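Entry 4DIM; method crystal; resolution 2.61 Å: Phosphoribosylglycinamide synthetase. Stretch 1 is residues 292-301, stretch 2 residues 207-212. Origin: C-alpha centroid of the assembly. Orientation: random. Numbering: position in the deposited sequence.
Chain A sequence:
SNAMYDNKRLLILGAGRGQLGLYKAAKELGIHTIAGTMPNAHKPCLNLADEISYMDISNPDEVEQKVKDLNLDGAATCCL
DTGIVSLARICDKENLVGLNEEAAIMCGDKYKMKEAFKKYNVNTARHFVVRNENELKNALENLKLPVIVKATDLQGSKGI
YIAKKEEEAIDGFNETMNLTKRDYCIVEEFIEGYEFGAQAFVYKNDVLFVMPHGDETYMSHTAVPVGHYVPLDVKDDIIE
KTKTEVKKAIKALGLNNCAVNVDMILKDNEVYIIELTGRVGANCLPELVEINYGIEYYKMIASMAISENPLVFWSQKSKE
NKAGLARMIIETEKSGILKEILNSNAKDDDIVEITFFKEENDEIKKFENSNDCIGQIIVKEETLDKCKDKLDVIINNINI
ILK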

ATOM      1  N   ASN A 292      15.774  -3.085   4.842  1.00 73.74           N
ATOM      2  CA  ASN A 292      15.666  -3.109   6.299  1.00 74.13           C
ATOM      3  C   ASN A 292      15.940  -4.438   6.935  1.00 79.52           C
ATOM      4  O   ASN A 292      16.553  -4.442   7.995  1.00 82.73           O
ATOM      5  CB  ASN A 292      14.302  -2.667   6.710  1.00 78.42           C
ATOM      6  CG  ASN A 292      14.083  -2.521   8.153  1.00 89.86           C
ATOM      7  OD1 ASN A 292      13.476  -3.387   8.746  1.00 86.40           O
ATOM      8  ND2 ASN A 292      14.556  -1.416   8.732  1.00 90.95           N
ATOM      9  N   TYR A 293      15.513  -5.556   6.348  1.00 74.41           N
ATOM     10  CA  TYR A 293      15.807  -6.874   6.959  1.00 75.09           C
ATOM     11  C   TYR A 293      16.885  -7.675   6.229  1.00 80.91           C
ATOM     12  O   TYR A 293      17.273  -8.733   6.730  1.00 83.31           O
ATOM     13  CB  TYR A 293      14.543  -7.717   6.996  1.00 74.97           C
ATOM     14  CG  TYR A 293      13.486  -7.131   7.895  1.00 73.98           C
ATOM     15  CD1 TYR A 293      13.652  -7.113   9.270  1.00 76.67           C
ATOM     16  CD2 TYR A 293      12.331  -6.563   7.367  1.00 72.26           C
ATOM     17  CE1 TYR A 293      12.700  -6.551  10.106  1.00 76.75           C
ATOM     18  CE2 TYR A 293      11.377  -5.976   8.193  1.00 72.44           C
ATOM     19  CZ  TYR A 293      11.550  -6.008   9.567  1.00 83.88           C
ATOM     20  OH  TYR A 293      10.645  -5.467  10.428  1.00 86.80           O
ATOM     21  N   GLY A 294      17.340  -7.203   5.065  1.00 75.72           N
ATOM     22  CA  GLY A 294      18.310  -7.923   4.247  1.00 77.28           C
ATOM     23  C   GLY A 294      17.767  -9.245   3.743  1.00 83.06           C
ATOM     24  O   GLY A 294      18.455 -10.284   3.800  1.00 86.74           O
ATOM     25  N   ILE A 295      16.533  -9.202   3.234  1.00 75.25           N
ATOM     26  CA  ILE A 295      15.822 -10.383   2.744  1.00 77.28           C
ATOM     27  C   ILE A 295      15.356 -10.189   1.290  1.00 85.60           C
ATOM     28  O   ILE A 295      15.591  -9.133   0.679  1.00 84.45           O
ATOM     29  CB  ILE A 295      14.597 -10.695   3.662  1.00 80.00           C
ATOM     30  CG1 ILE A 295      13.618  -9.509   3.724  1.00 78.25           C
ATOM     31  CG2 ILE A 295      15.027 -11.149   5.044  1.00 82.00           C
ATOM     32  CD1 ILE A 295      12.354  -9.796   4.320  1.00 88.51           C
ATOM     33  N   GLU A 296      14.740 -11.266   0.746  1.00 85.40           N
ATOM     34  CA  GLU A 296      14.078 -11.356  -0.565  1.00 84.00           C
ATOM     35  C   GLU A 296      12.573 -11.538  -0.291  1.00 84.09           C
ATOM     36  O   GLU A 296      12.097 -12.649  -0.051  1.00 85.18           O
ATOM     37  CB  GLU A 296      14.672 -12.511  -1.366  1.00 87.55           C
ATOM     38  CG  GLU A 296      16.137 -12.289  -1.689  1.00 91.62           C
ATOM     39  CD  GLU A 296      16.757 -13.414  -2.485  1.00116.44           C
ATOM     40  OE1 GLU A 296      17.143 -14.444  -1.878  1.00103.34           O
ATOM     41  OE2 GLU A 296      16.821 -13.277  -3.729  1.00107.72           O
ATOM     42  N   TYR A 297      11.868 -10.418  -0.229  1.00 75.64           N
ATOM     43  CA  TYR A 297      10.483 -10.306   0.172  1.00 74.07           C
ATOM     44  C   TYR A 297       9.523 -10.606  -0.966  1.00 80.09           C
ATOM     45  O   TYR A 297       8.528 -11.274  -0.714  1.00 82.92           O
ATOM     46  CB  TYR A 297      10.282  -8.908   0.717  1.00 74.37           C
ATOM     47  CG  TYR A 297       8.975  -8.684   1.420  1.00 76.18           C
ATOM     48  CD1 TYR A 297       8.569  -9.516   2.454  1.00 80.01           C
ATOM     49  CD2 TYR A 297       8.208  -7.556   1.156  1.00 74.60           C
ATOM     50  CE1 TYR A 297       7.406  -9.256   3.175  1.00 81.42           C
ATOM     51  CE2 TYR A 297       7.019  -7.319   1.828  1.00 74.49           C
ATOM     52  CZ  TYR A 297       6.631  -8.155   2.859  1.00 79.31           C
ATOM     53  OH  TYR A 297       5.503  -7.879   3.586  1.00 82.85           O
ATOM     54  N   TYR A 298       9.836 -10.242  -2.233  1.00 75.11           N
ATOM     55  CA  TYR A 298       9.008 -10.714  -3.346  1.00 74.19           C
ATOM     56  C   TYR A 298       9.053 -12.204  -3.456  1.00 80.20           C
ATOM     57  O   TYR A 298       8.103 -12.772  -3.974  1.00 84.65           O
ATOM     58  CB  TYR A 298       9.409 -10.130  -4.683  1.00 74.79           C
ATOM     59  CG  TYR A 298       9.142  -8.643  -4.851  1.00 76.44           C
ATOM     60  CD1 TYR A 298       7.841  -8.153  -4.966  1.00 75.76           C
ATOM     61  CD2 TYR A 298      10.193  -7.727  -4.945  1.00 77.05           C
ATOM     62  CE1 TYR A 298       7.599  -6.793  -5.146  1.00 72.86           C
ATOM     63  CE2 TYR A 298       9.958  -6.370  -5.096  1.00 75.51           C
ATOM     64  CZ  TYR A 298       8.668  -5.917  -5.285  1.00 79.11           C
ATOM     65  OH  TYR A 298       8.499  -4.589  -5.595  1.00 79.85           O
ATOM     66  N   LYS A 299      10.153 -12.841  -3.041  1.00 76.74           N
ATOM     67  CA  LYS A 299      10.304 -14.295  -3.084  1.00 79.06           C
ATOM     68  C   LYS A 299       9.486 -14.927  -2.006  1.00 83.47           C
ATOM     69  O   LYS A 299       8.949 -15.993  -2.234  1.00 84.98           O
ATOM     70  CB  LYS A 299      11.771 -14.725  -2.964  1.00 82.59           C
ATOM     71  CG  LYS A 299      12.514 -14.511  -4.263  1.00 84.75           C
ATOM     72  CD  LYS A 299      13.873 -15.108  -4.250  1.00 83.61           C
ATOM     73  CE  LYS A 299      14.544 -14.859  -5.572  1.00 85.07           C
ATOM     74  NZ  LYS A 299      15.945 -15.331  -5.587  1.00 98.23           N
HETATM   75  N   MSE A 300       9.352 -14.256  -0.852  1.00 79.49           N
HETATM   76  CA  MSE A 300       8.520 -14.716   0.269  1.00 78.77           C
HETATM   77  C   MSE A 300       7.067 -14.650  -0.142  1.00 84.75           C
HETATM   78  O   MSE A 300       6.306 -15.586   0.121  1.00 88.08           O
HETATM   79  CB  MSE A 300       8.744 -13.860   1.539  1.00 78.10           C
HETATM   80  CG  MSE A 300      10.053 -14.145   2.239  1.00 81.92           C
HETATM   81 SE   MSE A 300      10.552 -12.864   3.550  0.75 83.31          SE
HETATM   82  CE  MSE A 300       9.060 -13.198   4.736  1.00 79.52           C
ATOM     83  N   ILE A 301       6.706 -13.581  -0.882  1.00 78.61           N
ATOM     84  CA  ILE A 301       5.336 -13.413  -1.387  1.00 76.39           C
ATOM     85  C   ILE A 301       5.005 -14.502  -2.423  1.00 79.07           C
ATOM     86  O   ILE A 301       3.969 -15.153  -2.311  1.00 79.03           O
ATOM     87  CB  ILE A 301       5.162 -12.002  -1.959  1.00 76.24           C
ATOM     88  CG1 ILE A 301       5.203 -10.967  -0.822  1.00 73.18           C
ATOM     89  CG2 ILE A 301       3.857 -11.887  -2.758  1.00 77.87           C
ATOM     90  CD1 ILE A 301       5.331  -9.550  -1.287  1.00 74.52           C
TER
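Stretch 2 (207-212) VLFVMP

Segments remote in sequence can pack together largely through side chains, and Phosphoribosylglycinamide synthetase offers a compact example. Residues 207-212 belong to a β-strand that enters and leaves this window at both ends; residues 292-301 carry the end of one helix, a short connection and the start of another. No hydrogen bond links the two stretches, and their backbones stand well apart: CA atoms matched across the stretches are Asn-292 with Met-211 at 8.6 Å and Met-300 with Leu-208 at 11.3 Å. These pairings also give the direction, for as stretch 1 advances its partners step backward along the strand. The two chains therefore run in broadly opposite senses, and 337 Å² of surface, summed over both sides, is buried between them.

The contact opens at Asn-292, still helical, whose OD1 lies 3.6 Å from SE of Met-211, a selenomethionine. Tyr-293 follows and has more of its surface covered by the strand than any other residue of its stretch. Its chi1 is in the m well, and OH comes within 3.5 Å of Met-211 CB and 3.6 Å of Phe-209 CB. Next to the hydroxyl-bearing carbon, Tyr-293 CE2 packs 3.8 Å from Phe-209 CD1, lying over one face of the phenylalanine, and 3.9 Å from Met-211 SE. The aromatic planes are nevertheless inclined at 45°, with centroids 4.9 Å apart, so this is an oblique pairing. Val-210, between these two strand partners, points its CB away, the alternation of an extended backbone across residues 209-211; Leu-208 departs from extended geometry, with phi/psi of -64/-42, and its CB also points toward stretch 1.

Gly-294 then leaves helical geometry with positive phi, a conformation glycine readily accepts, and makes no contact with the strand. Ile-295 points its CB toward the strand, but its CD1 stays 5.1 Å from Phe-209 CE2. At Glu-296 the chain is out of reach; its OE2 instead forms a salt bridge with Lys-299 NZ at 2.9 Å, tying together residues on the side of the segment not engaged by the strand.

Contact resumes at Tyr-297. Its CE1 and OH each approach Phe-209 CZ to 3.7 Å, and the rings, again oblique at 56°, have centroids 5.8 Å apart. Phe-209 thus serves both tyrosines, bridging the connection between the helices. Tyr-298 and Lys-299 turn out of reach, and one helical turn after Glu-296, Met-300 returns to the interface: the backbone hydrogen bond from Met-300 N to Glu-296 O measures 3.3 Å. This second selenomethionine places CE 3.8 Å from Leu-208 CD1, closing the contact before Ile-301 passes beyond reach.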

ATOM      1  N   VAL A 207       2.562 -13.466  12.748  1.00 88.01           N
ATOM      2  CA  VAL A 207       2.997 -12.203  12.177  1.00 82.45           C
ATOM      3  C   VAL A 207       4.517 -12.171  12.340  1.00 87.97           C
ATOM      4  O   VAL A 207       5.045 -12.074  13.462  1.00 88.28           O
ATOM      5  CB  VAL A 207       2.281 -11.011  12.838  1.00 82.92           C
ATOM      6  CG1 VAL A 207       2.826  -9.678  12.317  1.00 80.59           C
ATOM      7  CG2 VAL A 207       0.782 -11.114  12.608  1.00 82.70           C
ATOM      8  N   LEU A 208       5.212 -12.315  11.218  1.00 84.17           N
ATOM      9  CA  LEU A 208       6.673 -12.348  11.177  1.00 82.98           C
ATOM     10  C   LEU A 208       7.277 -11.038  11.626  1.00 82.37           C
ATOM     11  O   LEU A 208       8.294 -11.017  12.327  1.00 81.88           O
ATOM     12  CB  LEU A 208       7.125 -12.642   9.747  1.00 82.98           C
ATOM     13  CG  LEU A 208       6.582 -13.960   9.155  1.00 91.67           C
ATOM     14  CD1 LEU A 208       7.285 -14.299   7.878  1.00 97.85           C
ATOM     15  CD2 LEU A 208       6.673 -15.118  10.150  1.00 93.48           C
ATOM     16  N   PHE A 209       6.686  -9.947  11.189  1.00 75.11           N
ATOM     17  CA  PHE A 209       7.176  -8.638  11.574  1.00 73.23           C
ATOM     18  C   PHE A 209       6.127  -7.547  11.381  1.00 78.06           C
ATOM     19  O   PHE A 209       5.092  -7.750  10.768  1.00 79.33           O
ATOM     20  CB  PHE A 209       8.443  -8.286  10.752  1.00 73.03           C
ATOM     21  CG  PHE A 209       8.182  -8.112   9.278  1.00 73.30           C
ATOM     22  CD1 PHE A 209       7.734  -6.908   8.775  1.00 73.39           C
ATOM     23  CD2 PHE A 209       8.407  -9.150   8.393  1.00 75.54           C
ATOM     24  CE1 PHE A 209       7.483  -6.759   7.426  1.00 74.25           C
ATOM     25  CE2 PHE A 209       8.121  -9.004   7.052  1.00 77.39           C
ATOM     26  CZ  PHE A 209       7.674  -7.805   6.576  1.00 74.39           C
ATOM     27  N   VAL A 210       6.423  -6.392  11.931  1.00 74.43           N
ATOM     28  CA  VAL A 210       5.717  -5.145  11.716  1.00 72.74           C
ATOM     29  C   VAL A 210       6.837  -4.121  11.547  1.00 76.47           C
ATOM     30  O   VAL A 210       7.678  -3.954  12.438  1.00 73.68           O
ATOM     31  CB  VAL A 210       4.662  -4.749  12.765  1.00 75.86           C
ATOM     32  CG1 VAL A 210       3.887  -3.530  12.297  1.00 75.38           C
ATOM     33  CG2 VAL A 210       3.699  -5.898  13.022  1.00 77.47           C
HETATM   34  N   MSE A 211       6.921  -3.543  10.343  1.00 73.30           N
HETATM   35  CA  MSE A 211       7.956  -2.580  10.036  1.00 70.81           C
HETATM   36  C   MSE A 211       7.365  -1.182   9.811  1.00 70.48           C
HETATM   37  O   MSE A 211       6.977  -0.865   8.690  1.00 67.14           O
HETATM   38  CB  MSE A 211       8.736  -3.018   8.788  1.00 72.05           C
HETATM   39  CG  MSE A 211      10.013  -2.172   8.551  1.00 76.14           C
HETATM   40 SE   MSE A 211      10.685  -2.421   6.758  0.82 79.94          SE
HETATM   41  CE  MSE A 211       9.447  -1.376   5.956  1.00 76.20           C
ATOM     42  N   PRO A 212       7.430  -0.293  10.822  1.00 66.63           N
ATOM     43  CA  PRO A 212       6.994   1.097  10.605  1.00 66.40           C
ATOM     44  C   PRO A 212       7.831   1.803   9.543  1.00 70.41           C
ATOM     45  O   PRO A 212       8.972   1.442   9.309  1.00 69.68           O
ATOM     46  CB  PRO A 212       7.173   1.743  11.993  1.00 68.88           C
ATOM     47  CG  PRO A 212       7.098   0.603  12.939  1.00 73.40           C
ATOM     48  CD  PRO A 212       7.729  -0.547  12.246  1.00 68.47           C
TER